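Local coordinates for protein ferredoxin component of carbazole 1,9a-dioxygenase (Nocardioides aromaticivorans, PDB 3GCE) that probably passes electrons, by way of a Rieske [2Fe-2S] cluster, to the terminal oxygenase component of carbazole 1,9a-dioxygenase, at residues 11-17 / 105-111; 33-37 / 47-51. One frame throughout, in Å; residues are numbered along the deposited sequence.

Contact 1: residues 11-17 / 105-111; sequences PVRVATL and TEILVAP
In the Rieske fold of this ferredoxin, the first and last strands pair antiparallel, 12-16 against 106-109, their axes 4.7 Å apart at closest approach and their directions 137° apart. V12 faces V109 as a hydrogen-bonded pair, R13 faces L108 and T16 faces E106 as non-hydrogen-bonded pairs. Between them V14 (phi/psi -101/-32) and A15 lie together opposite I107, a beta bulge that shifts the register by one residue.

I107, which has the largest area covered by the contact, receives V14 N at its O (3.0 Å) and donates its N to A15 O (2.7 Å). Its m,t side chain sets CG2 3.7 Å from V14 CG2 and CD1 3.8 Å from L17 CA, and also touches V44 and L20. V109 N and O bond to V12 O and N, 2.9 Å each, while V109 CG2 meets V14 CG1 at 3.9 Å, on the side facing strand 26-30. P11 closes the far end, its CB 4.2 Å from L108 CB and its CA 4.0 Å from P111 CD. L17 N to T105 O (2.8 Å) closes the other.

Across the R13 and E106 face, a salt bridge joins R13 NH1 to E106 OE1 at 3.2 Å.

Contact 2: residues 33-37 / 47-51; sequences DEVMV and ISNLC. With FES (Fe2/s2 (inorganic) cluster), chain B.
A very short hydrogen bond, 2.5 Å from N49 ND2 to E34 OE2, ties the end of a beta hairpin to the start of the first cluster-binding loop of the Rieske domain. Here E34 extends (chi1 and chi2 both t) to meet N49, whose CA-to-CB bond points toward strand 33-40. A backbone bond joins the same two residues, N49 N donating to E34 O at 2.9 Å. Two residues along each strand, M36 and I47 form an antiparallel hydrogen-bonded pair, M36 N to I47 O at 2.8 Å and I47 N to M36 O at 3.0 Å. Between these bonds V35 faces S48 as a non-hydrogen-bonded pair with CA atoms 4.6 Å apart and side chains diverging.

S48 is the last residue of its strand. Its OG accepts L50 N at 3.2 Å, an ST turn that accompanies the departure of the chain from the sheet, and a water joins S48 OG and E34 O, 2.7 Å from each.

Packing is lighter. M36 CE lies 3.8 Å from I47 CG1, and both side chains touch I70 of strand 69-71, while M36 CB approaches N49 OD1 to 3.3 Å, a van der Waals contact; the same oxygen accepts a hydrogen bond from D59 N. Beyond L50 the chain reaches C51, first cysteine of the Rieske motif, which shares its iron with C72: C51 SG, on a t rotamer, binds FE1 at 2.3 Å.

From the N terminus, the chain enters contact 1 at once through 11-17, then runs through strand 26-30 into 33-37, the first half of contact 2. A tight turn after strand 33-40 brings it back along strand 43-48, so contact 2 closes a short loop of nine residues. The cluster-binding loops and the sheet of strands 62-64 to 86-88 follow, before 105-111 returns beside 11-17 and completes contact 1. Along the sequence, contact 2 falls wholly within the span that contact 1 closes. Their centres lie about 14 Å apart and their nearest atoms about 5 Å, so the two do not touch; strand 26-30 packs against side chains from both, linking the terminal strands to the hairpin that leads to the cluster.

Contact 1: residues 11-17 / 105-111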
loop_
_atom_site.group_PDB
_atom_site.type_symbol
_atom_site.label_atom_id
_atom_site.label_comp_id
_atom_site.label_asym_id
_atom_site.label_seq_id
_atom_site.Cartn_x
_atom_site.Cartn_y
_atom_site.Cartn_z
ATOM N N PRO A 11 2.721 -16.631 4.474
ATOM C CA PRO A 11 2.609 -15.283 3.934
ATOM C C PRO A 11 3.438 -15.144 2.646
ATOM O O PRO A 11 3.976 -16.142 2.152
ATOM C CB PRO A 11 3.184 -14.424 5.048
ATOM C CG PRO A 11 4.196 -15.275 5.685
ATOM C CD PRO A 11 3.710 -16.706 5.561
ATOM N N VAL A 12 3.514 -13.926 2.108
ATOM C CA VAL A 12 4.336 -13.645 0.941
ATOM C C VAL A 12 5.465 -12.677 1.341
ATOM O O VAL A 12 5.188 -11.593 1.866
ATOM C CB VAL A 12 3.455 -13.041 -0.182
ATOM C CG1 VAL A 12 4.277 -12.626 -1.385
ATOM C CG2 VAL A 12 2.303 -14.038 -0.547
ATOM N N ARG A 13 6.719 -13.059 1.109
ATOM C CA ARG A 13 7.846 -12.176 1.413
ATOM C C ARG A 13 8.002 -11.306 0.182
ATOM O O ARG A 13 8.213 -11.834 -0.918
ATOM C CB ARG A 13 9.192 -12.904 1.656
ATOM C CG ARG A 13 10.283 -11.852 2.074
ATOM C CD ARG A 13 11.720 -11.932 1.551
ATOM N NE ARG A 13 11.863 -11.402 0.218
ATOM C CZ ARG A 13 12.899 -10.710 -0.277
ATOM N NH1 ARG A 13 13.962 -10.348 0.432
ATOM N NH2 ARG A 13 12.819 -10.344 -1.519
ATOM N N VAL A 14 7.900 -9.994 0.355
ATOM C CA VAL A 14 7.950 -9.085 -0.796
ATOM C C VAL A 14 9.302 -8.424 -0.972
ATOM O O VAL A 14 9.702 -8.124 -2.095
ATOM C CB VAL A 14 6.833 -8.014 -0.734
ATOM C CG1 VAL A 14 5.459 -8.702 -0.858
ATOM C CG2 VAL A 14 6.923 -7.188 0.548
ATOM N N ALA A 15 9.991 -8.185 0.138
ATOM C CA ALA A 15 11.243 -7.455 0.120
ATOM C C ALA A 15 11.837 -7.417 1.516
ATOM O O ALA A 15 11.174 -7.787 2.490
ATOM C CB ALA A 15 11.007 -6.016 -0.393
ATOM N N THR A 16 13.087 -6.969 1.598
ATOM C CA THR A 16 13.742 -6.627 2.849
ATOM C C THR A 16 13.456 -5.147 3.141
ATOM O O THR A 16 13.367 -4.329 2.211
ATOM C CB THR A 16 15.275 -6.851 2.715
ATOM O OG1 THR A 16 15.514 -8.123 2.114
ATOM C CG2 THR A 16 15.934 -6.848 4.024
ATOM N N LEU A 17 13.298 -4.801 4.419
ATOM C CA LEU A 17 12.900 -3.459 4.820
ATOM C C LEU A 17 13.740 -2.361 4.168
ATOM O O LEU A 17 13.192 -1.368 3.677
ATOM C CB LEU A 17 12.923 -3.307 6.345
ATOM C CG LEU A 17 12.372 -2.017 6.949
ATOM C CD1 LEU A 17 10.873 -1.963 6.823
ATOM C CD2 LEU A 17 12.787 -1.879 8.406
ATOM N N THR A 105 14.117 -8.298 9.424
ATOM C CA THR A 105 14.268 -7.449 8.215
ATOM C C THR A 105 13.443 -7.853 6.978
ATOM O O THR A 105 13.254 -7.031 6.063
ATOM C CB THR A 105 15.768 -7.204 7.808
ATOM O OG1 THR A 105 15.873 -5.953 7.106
ATOM C CG2 THR A 105 16.289 -8.288 6.908
ATOM N N GLU A 106 12.725 -8.942 7.032
ATOM C CA GLU A 106 11.925 -9.388 5.880
ATOM C C GLU A 106 10.491 -8.883 5.990
ATOM O O GLU A 106 9.837 -9.039 7.029
ATOM C CB GLU A 106 11.914 -10.916 5.756
ATOM C CG GLU A 106 13.295 -11.570 5.761
ATOM C CD GLU A 106 14.206 -11.087 4.650
ATOM O OE1 GLU A 106 13.711 -10.657 3.598
ATOM O OE2 GLU A 106 15.436 -11.146 4.839
ATOM N N ILE A 107 9.999 -8.302 4.905
ATOM C CA ILE A 107 8.642 -7.791 4.899
ATOM C C ILE A 107 7.690 -8.892 4.438
ATOM O O ILE A 107 7.752 -9.356 3.285
ATOM C CB ILE A 107 8.479 -6.517 4.017
ATOM C CG1 ILE A 107 9.409 -5.394 4.490
ATOM C CG2 ILE A 107 7.018 -6.047 4.048
ATOM C CD1 ILE A 107 9.448 -4.201 3.465
ATOM N N LEU A 108 6.808 -9.304 5.337
ATOM C CA LEU A 108 5.882 -10.410 5.049
ATOM C C LEU A 108 4.447 -9.895 5.006
ATOM O O LEU A 108 4.014 -9.211 5.939
ATOM C CB LEU A 108 6.010 -11.461 6.140
ATOM C CG LEU A 108 7.410 -12.041 6.434
ATOM C CD1 LEU A 108 7.334 -13.028 7.613
ATOM C CD2 LEU A 108 7.964 -12.729 5.179
ATOM N N VAL A 109 3.719 -10.255 3.952
ATOM C CA VAL A 109 2.332 -9.820 3.739
ATOM C C VAL A 109 1.394 -11.037 3.757
ATOM O O VAL A 109 1.615 -12.011 3.037
ATOM C CB VAL A 109 2.194 -9.062 2.375
ATOM C CG1 VAL A 109 0.753 -8.516 2.166
ATOM C CG2 VAL A 109 3.235 -7.902 2.306
ATOM N N ALA A 110 0.358 -10.987 4.584
ATOM C CA ALA A 110 -0.634 -12.057 4.608
ATOM C C ALA A 110 -1.524 -11.963 3.375
ATOM O O ALA A 110 -2.044 -10.894 3.080
ATOM C CB ALA A 110 -1.467 -11.975 5.869
ATOM N N PRO A 111 -1.689 -13.071 2.636
ATOM C CA PRO A 111 -2.518 -13.048 1.430
ATOM C C PRO A 111 -3.996 -12.937 1.773
ATOM O O PRO A 111 -4.385 -13.250 2.896
ATOM C CB PRO A 111 -2.242 -14.411 0.773
ATOM C CG PRO A 111 -1.062 -14.979 1.488
ATOM C CD PRO A 111 -1.117 -14.406 2.870
HETATM O O HOH W 1 17.398 -10.845 2.929
#

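Contact 2: residues 33-37 / 47-51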
loop_
_atom_site.group_PDB
_atom_site.type_symbol
_atom_site.label_atom_id
_atom_site.label_comp_id
_atom_site.label_asym_id
_atom_site.label_seq_id
_atom_site.Cartn_x
_atom_site.Cartn_y
_atom_site.Cartn_z
ATOM N N ASP A 33 -2.964 -11.117 -6.096
ATOM C CA ASP A 33 -3.415 -9.732 -5.844
ATOM C C ASP A 33 -2.265 -8.736 -5.836
ATOM O O ASP A 33 -1.233 -8.979 -5.226
ATOM C CB ASP A 33 -4.181 -9.625 -4.530
ATOM C CG ASP A 33 -5.460 -10.441 -4.539
ATOM O OD1 ASP A 33 -6.278 -10.268 -5.466
ATOM O OD2 ASP A 33 -5.631 -11.269 -3.628
ATOM N N GLU A 34 -2.472 -7.596 -6.493
ATOM C CA GLU A 34 -1.442 -6.587 -6.566
ATOM C C GLU A 34 -1.574 -5.685 -5.346
ATOM O O GLU A 34 -2.665 -5.132 -5.061
ATOM C CB GLU A 34 -1.580 -5.766 -7.848
ATOM C CG GLU A 34 -0.327 -5.033 -8.253
ATOM C CD GLU A 34 -0.517 -4.275 -9.569
ATOM O OE1 GLU A 34 -1.040 -4.858 -10.555
ATOM O OE2 GLU A 34 -0.149 -3.092 -9.615
ATOM N N VAL A 35 -0.464 -5.551 -4.627
ATOM C CA VAL A 35 -0.470 -4.882 -3.332
ATOM C C VAL A 35 0.572 -3.767 -3.253
ATOM O O VAL A 35 1.766 -3.984 -3.509
ATOM C CB VAL A 35 -0.248 -5.904 -2.190
ATOM C CG1 VAL A 35 -0.241 -5.209 -0.845
ATOM C CG2 VAL A 35 -1.351 -6.933 -2.214
ATOM N N MET A 36 0.107 -2.571 -2.918
ATOM C CA MET A 36 0.996 -1.440 -2.730
ATOM C C MET A 36 1.571 -1.518 -1.328
ATOM O O MET A 36 0.824 -1.649 -0.355
ATOM C CB MET A 36 0.237 -0.124 -2.908
ATOM C CG MET A 36 1.157 1.111 -2.962
ATOM S SD MET A 36 1.163 2.013 -1.422
ATOM C CE MET A 36 -0.445 2.677 -1.608
ATOM N N VAL A 37 2.895 -1.428 -1.245
ATOM C CA VAL A 37 3.604 -1.469 0.023
ATOM C C VAL A 37 4.397 -0.174 0.148
ATOM O O VAL A 37 4.999 0.268 -0.831
ATOM C CB VAL A 37 4.484 -2.761 0.105
ATOM C CG1 VAL A 37 5.364 -2.779 1.339
ATOM C CG2 VAL A 37 3.570 -3.972 0.126
ATOM N N ILE A 47 -1.752 -1.985 1.108
ATOM C CA ILE A 47 -3.165 -1.957 0.695
ATOM C C ILE A 47 -3.227 -2.421 -0.742
ATOM O O ILE A 47 -2.197 -2.502 -1.405
ATOM C CB ILE A 47 -3.857 -0.545 0.871
ATOM C CG1 ILE A 47 -3.129 0.557 0.063
ATOM C CG2 ILE A 47 -3.914 -0.185 2.355
ATOM C CD1 ILE A 47 -3.978 1.868 -0.132
ATOM N N SER A 48 -4.424 -2.745 -1.217
ATOM C CA SER A 48 -4.589 -3.062 -2.638
ATOM C C SER A 48 -4.019 -1.936 -3.494
ATOM O O SER A 48 -4.214 -0.752 -3.198
ATOM C CB SER A 48 -6.051 -3.244 -2.997
ATOM O OG SER A 48 -6.147 -3.339 -4.417
ATOM N N ASN A 49 -3.319 -2.312 -4.560
ATOM C CA ASN A 49 -2.720 -1.327 -5.446
ATOM C C ASN A 49 -3.723 -0.736 -6.432
ATOM O O ASN A 49 -3.401 0.206 -7.132
ATOM C CB ASN A 49 -1.551 -1.936 -6.235
ATOM C CG ASN A 49 -0.625 -0.870 -6.817
ATOM O OD1 ASN A 49 -0.364 0.139 -6.179
ATOM N ND2 ASN A 49 -0.130 -1.100 -8.028
ATOM N N LEU A 50 -4.910 -1.322 -6.512
ATOM C CA LEU A 50 -5.914 -0.851 -7.463
ATOM C C LEU A 50 -6.840 0.130 -6.816
ATOM O O LEU A 50 -7.515 -0.210 -5.847
ATOM C CB LEU A 50 -6.761 -2.003 -8.001
ATOM C CG LEU A 50 -6.412 -2.546 -9.368
ATOM C CD1 LEU A 50 -6.690 -1.471 -10.467
ATOM C CD2 LEU A 50 -4.969 -3.052 -9.357
ATOM N N CYS A 51 -6.913 1.331 -7.382
ATOM C CA CYS A 51 -7.821 2.357 -6.863
ATOM C C CYS A 51 -9.267 1.847 -6.963
ATOM O O CYS A 51 -9.616 1.174 -7.940
ATOM C CB CYS A 51 -7.652 3.654 -7.675
ATOM S SG CYS A 51 -8.643 5.017 -7.060
HETATM FE FE1 FES B . -8.139 6.662 -8.604
HETATM FE FE2 FES B . -10.077 7.902 -10.101
HETATM S S1 FES B . -9.222 8.604 -8.129
HETATM S S2 FES B . -8.951 6.047 -10.523
HETATM O O HOH W 2 -5.244 -5.749 -5.084
#